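Dihydrocoumarin hydrolase, AncDHCH1 (Pseudomonas sp., PDB 6C2C) probably hydrolyses the lactone dihydrocoumarin, as a dizinc enzyme of the metallo-beta-lactamase superfamily related to methyl-parathion hydrolase. Local coordinates at residues Ile117-Pro122 and His203-Gly208; His209-Val214 and Gly225-Val230. All coordinates share one frame; numbering follows the deposited sequence.

Contact 1. Residues Ile117-Pro122 and His203-Gly208; sequences ITHMHP and HGHTPG. With ZN (zinc ion), chain D.
His205 carries its CG anti to the backbone N (chi1 180°), and His119 tucks its CG between its own N and carbonyl carbon (chi1 64°). These turns bring both rings to one zinc ion. His121 joins them from the same loop as His119. His119 offers NE2 to the metal at 2.1 Å. His205 also uses NE2, but His121 uses ND1, so its ring reaches the zinc by the nitrogen nearer the backbone. No direct hydrogen bond joins 117-122 to 203-208. The shared zinc does most of the tying, and two waters and a methyl group add to it. The ring edge of His205 points at the face of His119 in an offset edge-to-face pair, with planes at 75°. Thr206 reaches the His121 ring tip to tip. Its CG2 lies over one face, 3.8 Å from the ring centroid, as a CH-pi contact. Its OG1 meets His119 CB at 3.3 Å, but the hydroxyl bonds to Asp147. Each metal-bound ring is also held from its far side. His119 ND1 donates to Thr118 OG1 in its own loop, at 3.0 Å and close to the ring plane. His205 ND1 bonds to Asp245, a second-shell carboxylate that may polarise the imidazole. His121 NE2 donates to a water at 2.9 Å, which in turn donates to His205 O at 3.3 Å. A second water lies 3.0 Å from both Ile117 O and Gly208 O and can donate to either. Asp226 and two further waters complete the zinc coordination. Residues 119-124 read His-Met-His-Pro-Asp-His, the HxHxDH motif of the metallo-beta-lactamase superfamily, and His205 adds the third histidine of this zinc site.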
# COMPACT_ATOMS: atom_id res chain seq x y z
N ILE A 117 2.16 8.54 -4.49
CA ILE A 117 2.25 8.13 -3.10
C ILE A 117 0.88 8.30 -2.45
O ILE A 117 0.31 9.41 -2.46
CB ILE A 117 3.30 8.98 -2.39
CG1 ILE A 117 4.69 8.74 -2.99
CG2 ILE A 117 3.24 8.74 -0.89
CD1 ILE A 117 5.13 7.25 -2.87
N THR A 118 0.32 7.21 -1.91
CA THR A 118 -1.00 7.36 -1.28
C THR A 118 -0.90 8.22 -0.01
O THR A 118 -1.74 9.08 0.22
CB THR A 118 -1.60 5.98 -0.93
OG1 THR A 118 -0.72 5.26 -0.03
CG2 THR A 118 -1.90 5.17 -2.20
N HIS A 119 0.19 8.07 0.74
CA HIS A 119 0.45 8.87 1.92
C HIS A 119 1.88 8.62 2.36
O HIS A 119 2.49 7.61 2.00
CB HIS A 119 -0.53 8.52 3.06
CG HIS A 119 -0.44 7.12 3.60
ND1 HIS A 119 -0.64 5.99 2.83
CD2 HIS A 119 -0.20 6.69 4.87
CE1 HIS A 119 -0.52 4.91 3.59
NE2 HIS A 119 -0.29 5.30 4.85
N MET A 120 2.42 9.57 3.13
CA MET A 120 3.87 9.50 3.43
C MET A 120 4.22 8.74 4.69
O MET A 120 5.22 9.05 5.33
CB MET A 120 4.45 10.91 3.47
CG MET A 120 4.31 11.58 2.08
SD MET A 120 5.16 13.19 2.07
CE MET A 120 4.77 13.65 0.37
N HIS A 121 3.55 7.65 5.00
CA HIS A 121 4.03 6.75 6.02
C HIS A 121 5.23 5.97 5.52
O HIS A 121 5.45 5.84 4.30
CB HIS A 121 2.89 5.81 6.44
CG HIS A 121 1.92 6.43 7.40
ND1 HIS A 121 0.70 5.88 7.72
CD2 HIS A 121 1.99 7.59 8.12
CE1 HIS A 121 0.06 6.64 8.59
NE2 HIS A 121 0.83 7.68 8.85
N PRO A 122 6.06 5.48 6.43
CA PRO A 122 7.35 4.92 6.02
C PRO A 122 7.25 3.73 5.11
O PRO A 122 8.12 3.56 4.27
CB PRO A 122 8.00 4.50 7.34
CG PRO A 122 6.87 4.38 8.26
CD PRO A 122 5.93 5.50 7.89
N HIS A 203 -8.78 11.71 2.39
CA HIS A 203 -8.12 12.21 3.56
C HIS A 203 -8.64 11.69 4.89
O HIS A 203 -9.78 11.58 5.04
CB HIS A 203 -8.17 13.73 3.57
CG HIS A 203 -7.64 14.36 2.32
ND1 HIS A 203 -7.82 15.68 2.00
CD2 HIS A 203 -6.89 13.84 1.33
CE1 HIS A 203 -7.21 15.93 0.85
NE2 HIS A 203 -6.63 14.83 0.43
N GLY A 204 -7.73 11.40 5.80
CA GLY A 204 -8.10 10.96 7.12
C GLY A 204 -7.00 10.15 7.74
O GLY A 204 -6.52 10.50 8.73
N HIS A 205 -6.65 9.04 7.11
CA HIS A 205 -5.56 8.22 7.60
C HIS A 205 -4.28 9.08 7.80
O HIS A 205 -3.55 8.90 8.70
CB HIS A 205 -5.30 7.06 6.66
CG HIS A 205 -4.19 6.18 7.08
ND1 HIS A 205 -4.21 5.44 8.23
CD2 HIS A 205 -3.00 5.94 6.50
CE1 HIS A 205 -3.09 4.77 8.32
NE2 HIS A 205 -2.34 5.08 7.30
N THR A 206 -4.10 9.98 6.84
CA THR A 206 -3.17 11.11 6.97
C THR A 206 -3.87 12.32 6.37
O THR A 206 -4.81 12.16 5.59
CB THR A 206 -1.85 10.83 6.25
OG1 THR A 206 -2.08 10.79 4.83
CG2 THR A 206 -1.18 9.56 6.77
N PRO A 207 -3.34 13.53 6.59
CA PRO A 207 -4.00 14.73 6.08
C PRO A 207 -4.16 14.77 4.57
O PRO A 207 -5.13 15.38 4.08
CB PRO A 207 -3.07 15.85 6.57
CG PRO A 207 -2.46 15.30 7.83
CD PRO A 207 -2.27 13.80 7.57
N GLY A 208 -3.23 14.15 3.83
CA GLY A 208 -3.30 14.11 2.37
C GLY A 208 -3.44 12.71 1.81
O GLY A 208 -3.08 12.53 0.64
ZN ZN D . -0.32 4.14 6.65
O HOH W 1 -0.68 11.81 -1.02
O HOH W 2 -0.91 9.09 10.67
O HOH W 3 1.14 2.95 6.57
O HOH W 4 -0.73 3.09 8.57

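Contact 2. Residues His209-Val214 and Gly225-Val230; sequences HTTYVV and GDLIHV. With ZN (zinc ion), chain D; ZN (zinc ion), chain C.
The His209 ring meets 225-230 mainly by its edge. Gly225 CA and the backbone N of Asp226 lie near the ring plane, on the NE2 side. Leu227 comes in obliquely, with CD2 3.6 Å from His209 CE1. The one hydrogen bond between the segments runs from Asp226 N to His209 NE2, at 2.9 Å. It is fairly straight, with an angle of 155° at the hydrogen, and the donor sits only slightly out of the ring plane. NE2 therefore acts as acceptor, which is consistent with the ring proton being on ND1. ND1 has its own partner in Ser202 OG, so both ring nitrogens are bonded and the rotation of the ring is fixed. The CG of His209 stands anti to the backbone N (chi1 -176°), which sends the ring across to the other loop. Gly225 has a positive phi of 63°, and its CA comes to 3.7 Å from His209 NE2. A CB here would point at 209-214 and run into NE2, so the lack of a side chain lets the ring edge come this close. His209 itself binds no zinc. It grips the backbone of Asp226, whose side chain does. Asp226 OD2 bridges the two metals, at 2.2 Å from the zinc ion of chain D and 2.1 Å from that of chain C. A water also bridges them. His209 is thus a second-shell residue that positions a first-shell ligand. His119, His121 and His205 complete the protein ligands of one zinc; Asp123, His124 and His273 complete those of the other. Leu227 also touches Ala258 of helix 248-265. Strand 210-216 runs between strands 197-201 and 219-223 and is antiparallel to both, and the loop 225-230 leaves the end of 219-223 for helix 231-234.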
# COMPACT_ATOMS: atom_id res chain seq x y z
N HIS A 209 -4.06 11.78 2.57
CA HIS A 209 -4.16 10.42 2.05
C HIS A 209 -4.99 10.44 0.76
O HIS A 209 -6.05 11.08 0.69
CB HIS A 209 -4.78 9.50 3.11
CG HIS A 209 -4.82 8.06 2.65
ND1 HIS A 209 -5.79 7.60 1.76
CD2 HIS A 209 -4.00 7.01 2.90
CE1 HIS A 209 -5.55 6.31 1.50
NE2 HIS A 209 -4.49 5.94 2.19
N THR A 210 -4.48 9.75 -0.28
CA THR A 210 -5.02 9.83 -1.62
C THR A 210 -5.20 8.41 -2.17
O THR A 210 -4.31 7.55 -2.00
CB THR A 210 -4.09 10.67 -2.54
OG1 THR A 210 -3.98 11.99 -1.98
CG2 THR A 210 -4.69 10.76 -3.99
N THR A 211 -6.34 8.23 -2.83
CA THR A 211 -6.70 7.04 -3.59
C THR A 211 -6.36 7.29 -5.04
O THR A 211 -6.52 8.40 -5.54
CB THR A 211 -8.20 6.85 -3.43
OG1 THR A 211 -8.45 6.46 -2.07
CG2 THR A 211 -8.79 5.81 -4.42
N TYR A 212 -5.91 6.25 -5.73
CA TYR A 212 -5.59 6.43 -7.16
C TYR A 212 -6.51 5.55 -7.97
O TYR A 212 -6.59 4.32 -7.77
CB TYR A 212 -4.11 6.15 -7.50
CG TYR A 212 -3.23 7.15 -6.78
CD1 TYR A 212 -3.11 8.46 -7.27
CD2 TYR A 212 -2.58 6.80 -5.61
CE1 TYR A 212 -2.37 9.42 -6.64
CE2 TYR A 212 -1.80 7.79 -4.92
CZ TYR A 212 -1.76 9.09 -5.44
OH TYR A 212 -0.98 10.10 -4.82
N VAL A 213 -7.17 6.18 -8.94
CA VAL A 213 -8.21 5.51 -9.73
C VAL A 213 -7.63 5.23 -11.11
O VAL A 213 -7.23 6.16 -11.82
CB VAL A 213 -9.46 6.37 -9.84
CG1 VAL A 213 -10.49 5.68 -10.75
CG2 VAL A 213 -9.96 6.74 -8.43
N VAL A 214 -7.51 3.94 -11.47
CA VAL A 214 -6.88 3.52 -12.72
C VAL A 214 -7.96 2.98 -13.63
O VAL A 214 -8.74 2.14 -13.20
CB VAL A 214 -5.86 2.41 -12.45
CG1 VAL A 214 -5.17 2.00 -13.75
CG2 VAL A 214 -4.86 2.90 -11.36
N GLY A 225 -4.78 2.61 -0.94
CA GLY A 225 -3.76 2.98 0.06
C GLY A 225 -4.06 2.28 1.37
O GLY A 225 -4.25 1.06 1.40
N ASP A 226 -4.12 3.05 2.42
CA ASP A 226 -4.41 2.54 3.74
C ASP A 226 -5.84 2.82 4.31
O ASP A 226 -6.00 3.14 5.45
CB ASP A 226 -3.36 3.04 4.72
CG ASP A 226 -2.02 2.33 4.60
OD1 ASP A 226 -1.78 1.64 3.70
OD2 ASP A 226 -1.25 2.57 5.45
N LEU A 227 -6.81 2.79 3.44
CA LEU A 227 -8.19 2.84 3.93
C LEU A 227 -8.55 1.60 4.74
O LEU A 227 -9.60 1.59 5.38
CB LEU A 227 -9.19 3.00 2.79
CG LEU A 227 -9.18 4.29 1.97
CD1 LEU A 227 -10.43 4.49 1.10
CD2 LEU A 227 -8.86 5.56 2.79
N ILE A 228 -7.73 0.54 4.73
CA ILE A 228 -8.00 -0.64 5.56
C ILE A 228 -6.66 -1.19 6.04
O ILE A 228 -5.65 -1.10 5.34
CB ILE A 228 -8.84 -1.66 4.79
CG1 ILE A 228 -9.19 -2.91 5.63
CG2 ILE A 228 -8.11 -2.09 3.55
CD1 ILE A 228 -10.58 -3.55 5.28
N HIS A 229 -6.64 -1.74 7.28
CA HIS A 229 -5.46 -2.42 7.78
C HIS A 229 -5.69 -3.86 8.17
O HIS A 229 -4.74 -4.65 8.13
CB HIS A 229 -4.87 -1.73 9.03
CG HIS A 229 -4.24 -0.41 8.73
ND1 HIS A 229 -5.00 0.72 8.47
CD2 HIS A 229 -2.94 -0.04 8.61
CE1 HIS A 229 -4.19 1.73 8.22
NE2 HIS A 229 -2.93 1.31 8.33
N VAL A 230 -6.91 -4.21 8.58
CA VAL A 230 -7.17 -5.52 9.18
C VAL A 230 -8.45 -6.02 8.53
O VAL A 230 -9.56 -5.76 9.01
CB VAL A 230 -7.29 -5.46 10.70
CG1 VAL A 230 -7.44 -6.89 11.22
CG2 VAL A 230 -6.07 -4.79 11.32
ZN ZN D . -0.32 4.14 6.65
ZN ZN C . 0.67 1.62 5.35
O HOH W 3 1.14 2.95 6.57
O HOH W 4 -0.73 3.09 8.57

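From the N terminus, the chain first reaches 117-122, just after strand 114-116. It then passes through helices and short strands before 203-208 closes contact 1, with 80 residues between. Contact 2 opens at once with 209-214 and closes across the short hairpin of strands 210-216 and 219-223. The two contacts are in series and neither nests in the other. They touch through probable hydrogen bonds, from Tyr212 OH to Ile117 O and from Thr210 N to Thr118 O. Contact 1 joins loops of the two large mixed sheets, while contact 2 stays beside the second sheet. The zinc ion of chain D and two waters belong to both.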